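Local coordinates for catalytic domain of the nuclear inclusion protein A (nia) (Tobacco etch virus, PDB 1LVM) that cleaves peptide bonds as a sequence-specific, chymotrypsin-type cysteine protease, probably releasing mature proteins from the viral polyprotein, at residues Met90-Met95 with Lys192-Leu197; Arg113-Cys118 with Phe170-His175; Phe48-Lys53 with Glu196-Gln201. The protein carries 1 engineered substitution. One frame throughout, in Å; residues are numbered along the deposited sequence.

From the N terminus, after two earlier strands of the same sheet, the chain forms strand 48-51, and later its antiparallel neighbour 91-94. It goes on to build the closed six-stranded barrel, across which contact 2 closes a loop from 113-118 to 170-175. Helix 194-199, after that barrel, returns to the N-terminal sheet: contact 1 brings it back to 90-95, and contact 3 closes the longest loop, to 48-53. Contact 2 is nested inside both loops, and no two contacts cross. Contacts 1 and 3 share Glu196 and Leu197 and lie about 2 Å apart, centre to centre. Contact 2 touches contact 1 where Met90 meets Ile174, and contact 3 where Asn52 ND2 probably hydrogen-bonds His175 O.

Contact 1 (Met90-Met95 with Lys192-Leu197); sequences MIIIRM and KNFMEL
Strand 91-94 and the start of helix 194-199 come nearest at Ile92 and Leu197, whose CA atoms are 10.0 Å apart, so side chains alone span the distance, with no hydrogen bond from one segment to the other. Ile92 meets both helix residues. Its CG1 stands opposite the carbonyl carbon (chi1 -53°) and the chain then runs on extended, which carries CD1 out to the helix. There Ile92 CD1 meets Leu197 CD2 tip to tip at 3.8 Å and lies 4.1 Å from Phe194 CE1. Phe194 and Leu197 are three residues apart, so one turn of helix presents both to the same methyl. The turn begins with the bond from Leu197 N to Asn193 O. Met90 adds a Met-aromatic contact: its SD is 3.9 Å from Phe194 CE1 and 4.5 Å from the ring centroid, approaching obliquely, 37° off the ring normal. An unbranched thioether suits this place, because it can run extended to the sulfur and then bend at chi3. Phe108 meets the Phe194 ring edge-to-face, and Trp206 packs on Ile92. The short helix after the C-terminal barrel of the chymotrypsin-like fold thus docks on the N-terminal sheet. With only aliphatic, thioether and aromatic groups meeting, the join rests on dispersion and the exclusion of water, and the polarisable sulfur probably adds to the attraction for the ring.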
ATOM      1  N   MET A  90       6.404  -4.093   3.566  1.00 12.54           N
ATOM      2  CA  MET A  90       6.135  -3.958   2.129  1.00 10.14           C
ATOM      3  C   MET A  90       6.620  -5.161   1.364  1.00 14.56           C
ATOM      4  O   MET A  90       7.701  -5.711   1.657  1.00 15.36           O
ATOM      5  CB  MET A  90       6.830  -2.671   1.546  1.00 12.37           C
ATOM      6  CG  MET A  90       6.339  -2.326   0.096  1.00 12.24           C
ATOM      7  SD  MET A  90       7.169  -0.884  -0.590  1.00 16.39           S
ATOM      8  CE  MET A  90       6.098   0.346   0.168  1.00 15.25           C
ATOM      9  N   ILE A  91       5.850  -5.598   0.381  1.00  8.24           N
ATOM     10  CA  ILE A  91       6.306  -6.782  -0.363  1.00 11.39           C
ATOM     11  C   ILE A  91       5.810  -6.609  -1.786  1.00 15.56           C
ATOM     12  O   ILE A  91       4.854  -5.871  -2.021  1.00 12.92           O
ATOM     13  CB  ILE A  91       5.632  -8.072   0.292  1.00 13.68           C
ATOM     14  CG1 ILE A  91       6.235  -9.408  -0.262  1.00 12.72           C
ATOM     15  CG2 ILE A  91       4.086  -8.069   0.085  1.00 10.25           C
ATOM     16  CD1 ILE A  91       5.699 -10.617   0.523  1.00 15.87           C
ATOM     17  N   ILE A  92       6.479  -7.238  -2.743  1.00 12.11           N
ATOM     18  CA  ILE A  92       5.927  -7.133  -4.128  1.00 13.44           C
ATOM     19  C   ILE A  92       5.557  -8.525  -4.568  1.00 20.52           C
ATOM     20  O   ILE A  92       6.350  -9.446  -4.418  1.00 15.50           O
ATOM     21  CB  ILE A  92       6.940  -6.580  -5.138  1.00 15.51           C
ATOM     22  CG1 ILE A  92       7.514  -5.267  -4.629  1.00 10.95           C
ATOM     23  CG2 ILE A  92       6.257  -6.428  -6.541  1.00 12.92           C
ATOM     24  CD1 ILE A  92       8.742  -4.758  -5.460  1.00 14.02           C
ATOM     25  N   ILE A  93       4.323  -8.680  -5.031  1.00 10.27           N
ATOM     26  CA  ILE A  93       3.830  -9.978  -5.562  1.00 12.32           C
ATOM     27  C   ILE A  93       3.937  -9.957  -7.069  1.00 16.74           C
ATOM     28  O   ILE A  93       3.539  -8.947  -7.714  1.00 15.62           O
ATOM     29  CB  ILE A  93       2.361 -10.092  -5.275  1.00 13.05           C
ATOM     30  CG1 ILE A  93       2.131 -10.055  -3.773  1.00 15.74           C
ATOM     31  CG2 ILE A  93       1.767 -11.364  -5.866  1.00 15.70           C
ATOM     32  CD1 ILE A  93       0.613  -9.966  -3.460  1.00 17.65           C
ATOM     33  N   ARG A  94       4.478 -11.021  -7.656  1.00 16.47           N
ATOM     34  CA  ARG A  94       4.487 -11.048  -9.118  1.00 12.01           C
ATOM     35  C   ARG A  94       3.245 -11.882  -9.490  1.00 20.37           C
ATOM     36  O   ARG A  94       3.136 -13.044  -9.100  1.00 18.63           O
ATOM     37  CB  ARG A  94       5.781 -11.690  -9.643  1.00 19.93           C
ATOM     38  CG  ARG A  94       5.835 -11.653 -11.144  1.00 23.62           C
ATOM     39  CD  ARG A  94       7.115 -12.262 -11.764  1.00 25.88           C
ATOM     40  NE  ARG A  94       6.941 -12.101 -13.197  1.00 49.93           N
ATOM     41  CZ  ARG A  94       7.542 -11.182 -13.943  1.00 44.95           C
ATOM     42  NH1 ARG A  94       8.402 -10.338 -13.401  1.00 51.21           N
ATOM     43  NH2 ARG A  94       7.227 -11.060 -15.228  1.00 55.23           N
ATOM     44  N   MET A  95       2.298 -11.314 -10.225  1.00 13.39           N
ATOM     45  CA  MET A  95       1.127 -12.087 -10.597  1.00 10.45           C
ATOM     46  C   MET A  95       1.463 -12.996 -11.823  1.00 11.37           C
ATOM     47  O   MET A  95       2.321 -12.679 -12.644  1.00 19.49           O
ATOM     48  CB  MET A  95      -0.034 -11.144 -10.935  1.00 15.76           C
ATOM     49  CG  MET A  95      -0.508 -10.328  -9.712  1.00 19.76           C
ATOM     50  SD  MET A  95      -1.186 -11.407  -8.412  1.00 21.89           S
ATOM     51  CE  MET A  95      -2.721 -11.986  -9.096  1.00 19.00           C
ATOM     52  N   LYS A 192      14.484   3.704  -0.669  1.00 19.60           N
ATOM     53  CA  LYS A 192      15.357   4.328  -1.672  1.00 18.66           C
ATOM     54  C   LYS A 192      15.479   3.451  -2.937  1.00 15.51           C
ATOM     55  O   LYS A 192      15.485   2.214  -2.852  1.00 17.02           O
ATOM     56  CB  LYS A 192      16.737   4.504  -1.044  1.00 23.50           C
ATOM     57  CG  LYS A 192      17.727   5.141  -1.922  1.00 31.58           C
ATOM     58  CD  LYS A 192      19.081   5.165  -1.181  1.00 55.18           C
ATOM     59  CE  LYS A 192      20.162   5.900  -1.952  1.00 72.85           C
ATOM     60  NZ  LYS A 192      19.762   7.302  -2.228  1.00 56.88           N
ATOM     61  N   ASN A 193      15.555   4.110  -4.096  1.00 16.43           N
ATOM     62  CA  ASN A 193      15.713   3.475  -5.407  1.00 19.62           C
ATOM     63  C   ASN A 193      14.648   2.429  -5.745  1.00 24.76           C
ATOM     64  O   ASN A 193      14.897   1.372  -6.384  1.00 15.77           O
ATOM     65  CB  ASN A 193      17.129   2.920  -5.533  1.00 19.16           C
ATOM     66  CG  ASN A 193      18.187   4.042  -5.506  1.00 26.02           C
ATOM     67  OD1 ASN A 193      17.877   5.198  -5.809  1.00 28.16           O
ATOM     68  ND2 ASN A 193      19.413   3.715  -5.114  1.00 21.84           N
ATOM     69  N   PHE A 194      13.424   2.749  -5.346  1.00 18.47           N
ATOM     70  CA  PHE A 194      12.320   1.828  -5.612  1.00 18.37           C
ATOM     71  C   PHE A 194      12.028   1.722  -7.089  1.00 18.37           C
ATOM     72  O   PHE A 194      11.668   0.655  -7.555  1.00 14.88           O
ATOM     73  CB  PHE A 194      11.077   2.295  -4.796  1.00 16.15           C
ATOM     74  CG  PHE A 194       9.980   1.258  -4.659  1.00 12.39           C
ATOM     75  CD1 PHE A 194      10.209   0.011  -4.076  1.00 13.77           C
ATOM     76  CD2 PHE A 194       8.691   1.540  -5.162  1.00 12.67           C
ATOM     77  CE1 PHE A 194       9.196  -0.969  -3.975  1.00 14.17           C
ATOM     78  CE2 PHE A 194       7.647   0.576  -5.076  1.00 19.82           C
ATOM     79  CZ  PHE A 194       7.875  -0.661  -4.496  1.00 15.92           C
ATOM     80  N   MET A 195      12.141   2.819  -7.845  1.00 14.83           N
ATOM     81  CA  MET A 195      11.853   2.716  -9.288  1.00 25.23           C
ATOM     82  C   MET A 195      12.835   1.729  -9.923  1.00 17.62           C
ATOM     83  O   MET A 195      12.470   0.969 -10.821  1.00 17.79           O
ATOM     84  CB  MET A 195      11.954   4.076  -9.992  1.00 18.68           C
ATOM     85  CG  MET A 195      10.886   5.124  -9.566  1.00 18.62           C
ATOM     86  SD  MET A 195       9.230   4.467  -9.595  1.00 17.95           S
ATOM     87  CE  MET A 195       9.003   4.055 -11.381  1.00 14.86           C
ATOM     88  N   GLU A 196      14.085   1.741  -9.465  1.00 15.38           N
ATOM     89  CA  GLU A 196      15.078   0.779 -10.019  1.00 17.80           C
ATOM     90  C   GLU A 196      14.574  -0.660  -9.762  1.00 18.16           C
ATOM     91  O   GLU A 196      14.595  -1.546 -10.627  1.00 18.15           O
ATOM     92  CB  GLU A 196      16.454   0.947  -9.330  1.00 19.85           C
ATOM     93  CG  GLU A 196      17.589   0.173 -10.058  1.00 22.57           C
ATOM     94  CD  GLU A 196      17.720   0.681 -11.483  1.00 41.00           C
ATOM     95  OE1 GLU A 196      18.069  -0.136 -12.364  1.00 35.88           O
ATOM     96  OE2 GLU A 196      17.467   1.890 -11.734  1.00 27.21           O
ATOM     97  N   LEU A 197      14.144  -0.891  -8.533  1.00 15.81           N
ATOM     98  CA  LEU A 197      13.667  -2.230  -8.183  1.00 22.96           C
ATOM     99  C   LEU A 197      12.487  -2.672  -9.064  1.00 25.77           C
ATOM    100  O   LEU A 197      12.426  -3.820  -9.481  1.00 18.35           O
ATOM    101  CB  LEU A 197      13.269  -2.254  -6.694  1.00 17.15           C
ATOM    102  CG  LEU A 197      12.627  -3.577  -6.235  1.00 17.63           C
ATOM    103  CD1 LEU A 197      13.668  -4.753  -6.402  1.00 15.74           C
ATOM    104  CD2 LEU A 197      12.267  -3.417  -4.783  1.00 17.42           C
TER

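Contact 2 (Arg113-Cys118 with Phe170-His175); sequences REERIC and FIVGIH
Val172 presents its two methyls to two different residues of 113-118: CG1 lies 3.8 Å from Glu115 OE2, and CG2 lies 4.1 Å from Ile117 CG2. This split follows from a less common valine rotamer (chi1 -60°), in which CG1 stands opposite the carbonyl carbon while CG2 sits between it and the backbone N. Ile117 has its longer branch, CG1, wedged between N and carbonyl carbon (chi1 60°), and it is the short CG2 branch that meets Val172, at a slant. Beta-branched residues suit both places, since they fill a strand's inner side close to the backbone. Glu115 is extended beyond CG. Its side chain and that of Val172 run past each other in opposite directions, which leaves OE2 beside CG1. The strands belong to the six-stranded barrel of the chymotrypsin-like fold but are not neighbours in it; strand 162-165 lies between them, and Leu163 and Phe187 each touch both Ile117 and Val172. Further along, the second strand reaches His175, whose NE2 hydrogen-bonds a polar side chain of the bound peptide. The buried carboxylate of Glu115 has several partners: OE1 forms a salt bridge with Arg109 NH2 and a hydrogen bond with Ser165 OG, and OE2 a hydrogen bond with Gln112 N. These probably balance the charge and favour the ionised form, while Val172 shields one side of the carboxylate by plain van der Waals contact.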
ATOM      1  N   ARG A 113      10.441  15.121   4.542  1.00 20.22           N
ATOM      2  CA  ARG A 113       9.930  15.691   5.789  1.00 18.75           C
ATOM      3  C   ARG A 113       9.021  16.925   5.608  1.00 20.12           C
ATOM      4  O   ARG A 113       9.281  17.837   4.804  1.00 17.99           O
ATOM      5  CB  ARG A 113      11.163  16.038   6.674  1.00 25.65           C
ATOM      6  CG  ARG A 113      10.790  16.433   8.049  1.00 32.12           C
ATOM      7  CD  ARG A 113      11.925  17.235   8.707  1.00 57.99           C
ATOM      8  NE  ARG A 113      11.714  17.290  10.151  1.00 28.59           N
ATOM      9  CZ  ARG A 113      12.049  16.303  10.974  1.00 93.94           C
ATOM     10  NH1 ARG A 113      12.630  15.220  10.484  1.00 49.59           N
ATOM     11  NH2 ARG A 113      11.740  16.362  12.262  1.00 72.69           N
ATOM     12  N   GLU A 114       7.921  16.913   6.331  1.00 13.92           N
ATOM     13  CA  GLU A 114       6.988  17.998   6.311  1.00 20.73           C
ATOM     14  C   GLU A 114       6.166  18.176   5.037  1.00 31.97           C
ATOM     15  O   GLU A 114       5.331  19.074   4.951  1.00 22.99           O
ATOM     16  CB  GLU A 114       7.761  19.281   6.701  1.00 29.42           C
ATOM     17  CG  GLU A 114       6.894  20.299   7.396  1.00 38.89           C
ATOM     18  CD  GLU A 114       7.630  21.058   8.503  1.00 45.93           C
ATOM     19  OE1 GLU A 114       8.853  21.324   8.367  1.00 42.57           O
ATOM     20  OE2 GLU A 114       6.958  21.397   9.499  1.00 67.94           O
ATOM     21  N   GLU A 115       6.332  17.298   4.054  1.00 18.72           N
ATOM     22  CA  GLU A 115       5.537  17.510   2.859  1.00 18.04           C
ATOM     23  C   GLU A 115       4.075  17.121   3.031  1.00 19.69           C
ATOM     24  O   GLU A 115       3.687  16.333   3.923  1.00 16.03           O
ATOM     25  CB  GLU A 115       6.155  16.777   1.663  1.00 19.88           C
ATOM     26  CG  GLU A 115       5.968  15.289   1.706  1.00 20.26           C
ATOM     27  CD  GLU A 115       6.424  14.643   0.397  1.00 23.78           C
ATOM     28  OE1 GLU A 115       6.199  15.212  -0.691  1.00 16.81           O
ATOM     29  OE2 GLU A 115       7.013  13.561   0.450  1.00 17.46           O
ATOM     30  N   ARG A 116       3.240  17.698   2.170  1.00 20.63           N
ATOM     31  CA  ARG A 116       1.812  17.448   2.196  1.00 14.41           C
ATOM     32  C   ARG A 116       1.410  16.214   1.377  1.00 18.22           C
ATOM     33  O   ARG A 116       1.794  16.116   0.218  1.00 17.03           O
ATOM     34  CB  ARG A 116       1.036  18.653   1.615  1.00 13.68           C
ATOM     35  CG  ARG A 116       1.274  19.958   2.447  1.00 26.41           C
ATOM     36  CD  ARG A 116       0.658  21.179   1.727  1.00 30.78           C
ATOM     37  NE  ARG A 116      -0.812  21.146   1.733  1.00 24.74           N
ATOM     38  CZ  ARG A 116      -1.591  21.508   2.755  1.00 36.39           C
ATOM     39  NH1 ARG A 116      -1.061  21.957   3.899  1.00 25.63           N
ATOM     40  NH2 ARG A 116      -2.917  21.406   2.646  1.00 27.17           N
ATOM     41  N   ILE A 117       0.666  15.303   2.002  1.00 14.74           N
ATOM     42  CA  ILE A 117       0.241  14.085   1.338  1.00 18.63           C
ATOM     43  C   ILE A 117      -1.234  13.852   1.523  1.00 16.55           C
ATOM     44  O   ILE A 117      -1.851  14.440   2.437  1.00 16.33           O
ATOM     45  CB  ILE A 117       1.027  12.859   1.886  1.00 15.81           C
ATOM     46  CG1 ILE A 117       0.789  12.681   3.408  1.00 16.87           C
ATOM     47  CG2 ILE A 117       2.538  13.071   1.613  1.00 14.22           C
ATOM     48  CD1 ILE A 117       1.568  11.429   4.065  1.00 14.45           C
ATOM     49  N   CYS A 118      -1.825  13.034   0.641  1.00 10.55           N
ATOM     50  CA  CYS A 118      -3.206  12.640   0.827  1.00 13.09           C
ATOM     51  C   CYS A 118      -3.232  11.116   0.586  1.00 14.52           C
ATOM     52  O   CYS A 118      -2.284  10.494   0.090  1.00 16.19           O
ATOM     53  CB  CYS A 118      -4.179  13.375  -0.149  1.00 18.75           C
ATOM     54  SG  CYS A 118      -3.765  13.019  -1.912  1.00 16.48           S
ATOM     55  N   PHE A 170       3.527  11.920  -6.818  1.00 10.45           N
ATOM     56  CA  PHE A 170       4.272  10.638  -6.649  1.00 11.94           C
ATOM     57  C   PHE A 170       3.734   9.918  -5.397  1.00 11.91           C
ATOM     58  O   PHE A 170       3.346  10.554  -4.389  1.00 12.16           O
ATOM     59  CB  PHE A 170       5.736  10.884  -6.409  1.00 10.52           C
ATOM     60  CG  PHE A 170       6.530  11.222  -7.650  1.00 17.07           C
ATOM     61  CD1 PHE A 170       6.008  12.037  -8.665  1.00 19.74           C
ATOM     62  CD2 PHE A 170       7.822  10.765  -7.770  1.00 17.87           C
ATOM     63  CE1 PHE A 170       6.813  12.403  -9.802  1.00 20.23           C
ATOM     64  CE2 PHE A 170       8.625  11.111  -8.895  1.00 20.94           C
ATOM     65  CZ  PHE A 170       8.106  11.939  -9.907  1.00 18.18           C
ATOM     66  N   ILE A 171       3.785   8.595  -5.443  1.00 14.49           N
ATOM     67  CA  ILE A 171       3.384   7.754  -4.308  1.00 15.85           C
ATOM     68  C   ILE A 171       4.636   7.643  -3.392  1.00 18.57           C
ATOM     69  O   ILE A 171       5.745   7.297  -3.870  1.00 12.54           O
ATOM     70  CB  ILE A 171       2.990   6.381  -4.814  1.00 10.21           C
ATOM     71  CG1 ILE A 171       1.660   6.555  -5.595  1.00  7.69           C
ATOM     72  CG2 ILE A 171       2.640   5.394  -3.600  1.00  9.96           C
ATOM     73  CD1 ILE A 171       1.346   5.154  -6.337  1.00 13.39           C
ATOM     74  N   VAL A 172       4.463   7.991  -2.113  1.00 12.03           N
ATOM     75  CA  VAL A 172       5.588   7.984  -1.184  1.00 14.08           C
ATOM     76  C   VAL A 172       5.488   6.890  -0.127  1.00 12.59           C
ATOM     77  O   VAL A 172       6.378   6.774   0.747  1.00 13.09           O
ATOM     78  CB  VAL A 172       5.774   9.366  -0.483  1.00 15.65           C
ATOM     79  CG1 VAL A 172       6.034  10.477  -1.552  1.00 15.01           C
ATOM     80  CG2 VAL A 172       4.507   9.701   0.447  1.00 14.30           C
ATOM     81  N   GLY A 173       4.407   6.131  -0.162  1.00 12.54           N
ATOM     82  CA  GLY A 173       4.297   5.013   0.797  1.00 17.51           C
ATOM     83  C   GLY A 173       2.949   4.377   0.798  1.00 15.16           C
ATOM     84  O   GLY A 173       2.079   4.793  -0.013  1.00 11.99           O
ATOM     85  N   ILE A 174       2.722   3.405   1.704  1.00 12.76           N
ATOM     86  CA  ILE A 174       1.431   2.759   1.787  1.00  8.63           C
ATOM     87  C   ILE A 174       0.950   2.700   3.216  1.00 16.24           C
ATOM     88  O   ILE A 174       1.726   2.492   4.112  1.00 13.06           O
ATOM     89  CB  ILE A 174       1.468   1.281   1.198  1.00 10.21           C
ATOM     90  CG1 ILE A 174       2.465   0.399   2.003  1.00 13.13           C
ATOM     91  CG2 ILE A 174       1.929   1.332  -0.309  1.00 11.32           C
ATOM     92  CD1 ILE A 174       2.415  -1.083   1.394  1.00 12.66           C
ATOM     93  N   HIS A 175      -0.347   2.850   3.424  1.00 13.87           N
ATOM     94  CA  HIS A 175      -0.833   2.864   4.809  1.00 12.64           C
ATOM     95  C   HIS A 175      -0.555   1.507   5.492  1.00 21.50           C
ATOM     96  O   HIS A 175      -0.790   0.459   4.900  1.00 14.15           O
ATOM     97  CB  HIS A 175      -2.322   3.129   4.849  1.00 14.83           C
ATOM     98  CG  HIS A 175      -2.867   3.144   6.253  1.00 13.20           C
ATOM     99  ND1 HIS A 175      -2.381   4.008   7.209  1.00 15.93           N
ATOM    100  CD2 HIS A 175      -3.756   2.341   6.877  1.00 16.31           C
ATOM    101  CE1 HIS A 175      -2.942   3.722   8.368  1.00 17.56           C
ATOM    102  NE2 HIS A 175      -3.776   2.716   8.196  1.00 15.21           N
TER

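Contact 3 (Phe48-Lys53 with Glu196-Gln201); sequences FIITNK and ELLTNQ
Asn200 ND2 donates to Glu196 OE1 at 3.0 Å (N-H...O angle 157°), linking the last helical turn to Asn200, just after the helix; Leu198 in that turn meets Phe48 through its carbonyl oxygen and Ile50 through its side chain. Strand 48-51 belongs to the N-terminal sheet of the chymotrypsin-like fold. The Asn200 bond uses the anti lone pair of OE1 and lies close to the plane of the amide. A carboxylate and an amide suit this exposed side of the helix, where they can pair with each other, whereas the side turned to the strand offers Leu198's aliphatic side chain and its carbonyl oxygen. The backbones are closest at Phe48 and Leu198, with CA atoms 8.4 Å apart. Phe48, its CG turned opposite the carbonyl carbon (chi1 -50°), brings CE2 to 3.5 Å from Leu198 O. The oxygen lies at the ring edge, in the plane of the ring, where the slightly positive C-H groups can meet a carbonyl that the helix's C-terminal end probably makes more negative. The same ring meets Trp206, the two planes about 25° apart, so an aromatic residue serves two neighbours at once. Thr199 N bonds Glu196 O at 3.2 Å, a tightening of the last turn. Leucine and isoleucine suit the middle of the contact because each carries a methyl far enough from its backbone to meet the other. Their chains cross at about a right angle, and Ile50 CD1 rests 3.9 Å from Leu198 CD2.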
ATOM      1  N   PHE A  48       3.238  -6.675 -11.430  1.00 15.97           N
ATOM      2  CA  PHE A  48       3.351  -6.673  -9.957  1.00 13.57           C
ATOM      3  C   PHE A  48       2.210  -6.042  -9.224  1.00 10.17           C
ATOM      4  O   PHE A  48       1.459  -5.209  -9.773  1.00 13.00           O
ATOM      5  CB  PHE A  48       4.612  -5.899  -9.539  1.00 15.29           C
ATOM      6  CG  PHE A  48       5.881  -6.320 -10.271  1.00 10.08           C
ATOM      7  CD1 PHE A  48       6.229  -7.677 -10.353  1.00 13.86           C
ATOM      8  CD2 PHE A  48       6.713  -5.379 -10.862  1.00 15.61           C
ATOM      9  CE1 PHE A  48       7.400  -8.084 -11.025  1.00 16.75           C
ATOM     10  CE2 PHE A  48       7.896  -5.753 -11.542  1.00 25.26           C
ATOM     11  CZ  PHE A  48       8.243  -7.125 -11.627  1.00 20.44           C
ATOM     12  N   ILE A  49       2.055  -6.436  -7.954  1.00 10.98           N
ATOM     13  CA  ILE A  49       1.097  -5.781  -7.060  1.00 12.75           C
ATOM     14  C   ILE A  49       1.978  -5.463  -5.808  1.00 18.75           C
ATOM     15  O   ILE A  49       2.590  -6.345  -5.215  1.00 16.79           O
ATOM     16  CB  ILE A  49      -0.068  -6.679  -6.639  1.00 11.95           C
ATOM     17  CG1 ILE A  49      -0.961  -6.947  -7.864  1.00 14.60           C
ATOM     18  CG2 ILE A  49      -0.930  -5.957  -5.517  1.00 14.27           C
ATOM     19  CD1 ILE A  49      -2.274  -7.695  -7.505  1.00 13.26           C
ATOM     20  N   ILE A  50       2.026  -4.200  -5.432  1.00 12.42           N
ATOM     21  CA  ILE A  50       2.855  -3.740  -4.285  1.00 10.82           C
ATOM     22  C   ILE A  50       1.879  -3.666  -3.146  1.00 12.75           C
ATOM     23  O   ILE A  50       0.824  -3.041  -3.294  1.00 10.76           O
ATOM     24  CB  ILE A  50       3.423  -2.307  -4.549  1.00 10.24           C
ATOM     25  CG1 ILE A  50       4.402  -2.343  -5.724  1.00 14.11           C
ATOM     26  CG2 ILE A  50       4.195  -1.794  -3.257  1.00 11.71           C
ATOM     27  CD1 ILE A  50       4.474  -1.089  -6.491  1.00 17.10           C
ATOM     28  N   THR A  51       2.192  -4.309  -2.030  1.00  9.57           N
ATOM     29  CA  THR A  51       1.241  -4.328  -0.910  1.00  9.11           C
ATOM     30  C   THR A  51       1.973  -4.535   0.419  1.00 10.21           C
ATOM     31  O   THR A  51       3.239  -4.494   0.473  1.00 12.97           O
ATOM     32  CB  THR A  51       0.127  -5.373  -1.140  1.00 15.29           C
ATOM     33  OG1 THR A  51      -0.877  -5.232  -0.135  1.00 11.49           O
ATOM     34  CG2 THR A  51       0.690  -6.870  -1.087  1.00 17.07           C
ATOM     35  N   ASN A  52       1.209  -4.715   1.480  1.00 10.53           N
ATOM     36  CA  ASN A  52       1.844  -4.878   2.803  1.00 13.12           C
ATOM     37  C   ASN A  52       2.404  -6.289   2.987  1.00 15.56           C
ATOM     38  O   ASN A  52       1.759  -7.257   2.623  1.00 13.87           O
ATOM     39  CB  ASN A  52       0.793  -4.678   3.906  1.00 13.68           C
ATOM     40  CG  ASN A  52       0.125  -3.330   3.818  1.00 20.21           C
ATOM     41  OD1 ASN A  52      -0.834  -3.135   3.045  1.00 18.23           O
ATOM     42  ND2 ASN A  52       0.625  -2.381   4.608  1.00 13.69           N
ATOM     43  N   LYS A  53       3.584  -6.405   3.595  1.00 16.03           N
ATOM     44  CA  LYS A  53       4.152  -7.686   3.868  1.00 13.48           C
ATOM     45  C   LYS A  53       3.208  -8.458   4.825  1.00 12.58           C
ATOM     46  O   LYS A  53       3.111  -9.689   4.728  1.00 15.95           O
ATOM     47  CB  LYS A  53       5.537  -7.464   4.537  1.00 14.37           C
ATOM     48  CG  LYS A  53       6.472  -8.659   4.531  1.00 17.19           C
ATOM     49  CD  LYS A  53       7.790  -8.340   5.255  1.00 16.77           C
ATOM     50  CE  LYS A  53       8.796  -7.599   4.353  1.00 21.53           C
ATOM     51  NZ  LYS A  53       9.996  -7.195   5.172  1.00 25.23           N
ATOM     52  N   GLU A 196      14.085   1.741  -9.465  1.00 15.38           N
ATOM     53  CA  GLU A 196      15.078   0.779 -10.019  1.00 17.80           C
ATOM     54  C   GLU A 196      14.574  -0.660  -9.762  1.00 18.16           C
ATOM     55  O   GLU A 196      14.595  -1.546 -10.627  1.00 18.15           O
ATOM     56  CB  GLU A 196      16.454   0.947  -9.330  1.00 19.85           C
ATOM     57  CG  GLU A 196      17.589   0.173 -10.058  1.00 22.57           C
ATOM     58  CD  GLU A 196      17.720   0.681 -11.483  1.00 41.00           C
ATOM     59  OE1 GLU A 196      18.069  -0.136 -12.364  1.00 35.88           O
ATOM     60  OE2 GLU A 196      17.467   1.890 -11.734  1.00 27.21           O
ATOM     61  N   LEU A 197      14.144  -0.891  -8.533  1.00 15.81           N
ATOM     62  CA  LEU A 197      13.667  -2.230  -8.183  1.00 22.96           C
ATOM     63  C   LEU A 197      12.487  -2.672  -9.064  1.00 25.77           C
ATOM     64  O   LEU A 197      12.426  -3.820  -9.481  1.00 18.35           O
ATOM     65  CB  LEU A 197      13.269  -2.254  -6.694  1.00 17.15           C
ATOM     66  CG  LEU A 197      12.627  -3.577  -6.235  1.00 17.63           C
ATOM     67  CD1 LEU A 197      13.668  -4.753  -6.402  1.00 15.74           C
ATOM     68  CD2 LEU A 197      12.267  -3.417  -4.783  1.00 17.42           C
ATOM     69  N   LEU A 198      11.545  -1.770  -9.347  1.00 15.01           N
ATOM     70  CA  LEU A 198      10.411  -2.159 -10.172  1.00 12.94           C
ATOM     71  C   LEU A 198      10.703  -2.383 -11.617  1.00 22.97           C
ATOM     72  O   LEU A 198       9.936  -3.059 -12.271  1.00 19.32           O
ATOM     73  CB  LEU A 198       9.276  -1.082 -10.119  1.00 15.10           C
ATOM     74  CG  LEU A 198       8.707  -0.776  -8.728  1.00 16.50           C
ATOM     75  CD1 LEU A 198       7.697   0.400  -8.863  1.00 17.50           C
ATOM     76  CD2 LEU A 198       7.940  -1.984  -8.152  1.00 13.52           C
ATOM     77  N   THR A 199      11.790  -1.780 -12.111  1.00 18.02           N
ATOM     78  CA  THR A 199      12.129  -1.831 -13.537  1.00 17.38           C
ATOM     79  C   THR A 199      13.407  -2.559 -13.915  1.00 33.47           C
ATOM     80  O   THR A 199      13.754  -2.562 -15.080  1.00 33.95           O
ATOM     81  CB  THR A 199      12.268  -0.444 -14.049  1.00 25.34           C
ATOM     82  OG1 THR A 199      13.313   0.204 -13.293  1.00 23.16           O
ATOM     83  CG2 THR A 199      10.976   0.308 -13.836  1.00 25.52           C
ATOM     84  N   ASN A 200      14.086  -3.188 -12.955  1.00 25.18           N
ATOM     85  CA  ASN A 200      15.358  -3.878 -13.236  1.00 33.18           C
ATOM     86  C   ASN A 200      15.298  -5.284 -12.627  1.00 29.24           C
ATOM     87  O   ASN A 200      15.427  -5.503 -11.408  1.00 21.11           O
ATOM     88  CB  ASN A 200      16.534  -3.035 -12.650  1.00 27.54           C
ATOM     89  CG  ASN A 200      17.896  -3.724 -12.752  1.00 93.93           C
ATOM     90  OD1 ASN A 200      17.971  -4.919 -13.025  1.00 61.39           O
ATOM     91  ND2 ASN A 200      18.989  -2.964 -12.504  1.00 30.52           N
ATOM     92  N   GLN A 201      15.153  -6.288 -13.477  1.00 26.40           N
ATOM     93  CA  GLN A 201      15.029  -7.596 -12.892  1.00 32.50           C
ATOM     94  C   GLN A 201      16.246  -8.056 -12.127  1.00 27.79           C
ATOM     95  O   GLN A 201      16.122  -8.842 -11.216  1.00 27.73           O
ATOM     96  CB  GLN A 201      14.535  -8.611 -13.931  1.00 41.04           C
ATOM     97  CG  GLN A 201      15.335  -8.794 -15.177  1.00 93.94           C
ATOM     98  CD  GLN A 201      14.687  -9.843 -16.061  1.00 93.94           C
ATOM     99  OE1 GLN A 201      15.349 -10.465 -16.896  1.00 68.96           O
ATOM    100  NE2 GLN A 201      13.375 -10.046 -15.877  1.00 54.73           N
TER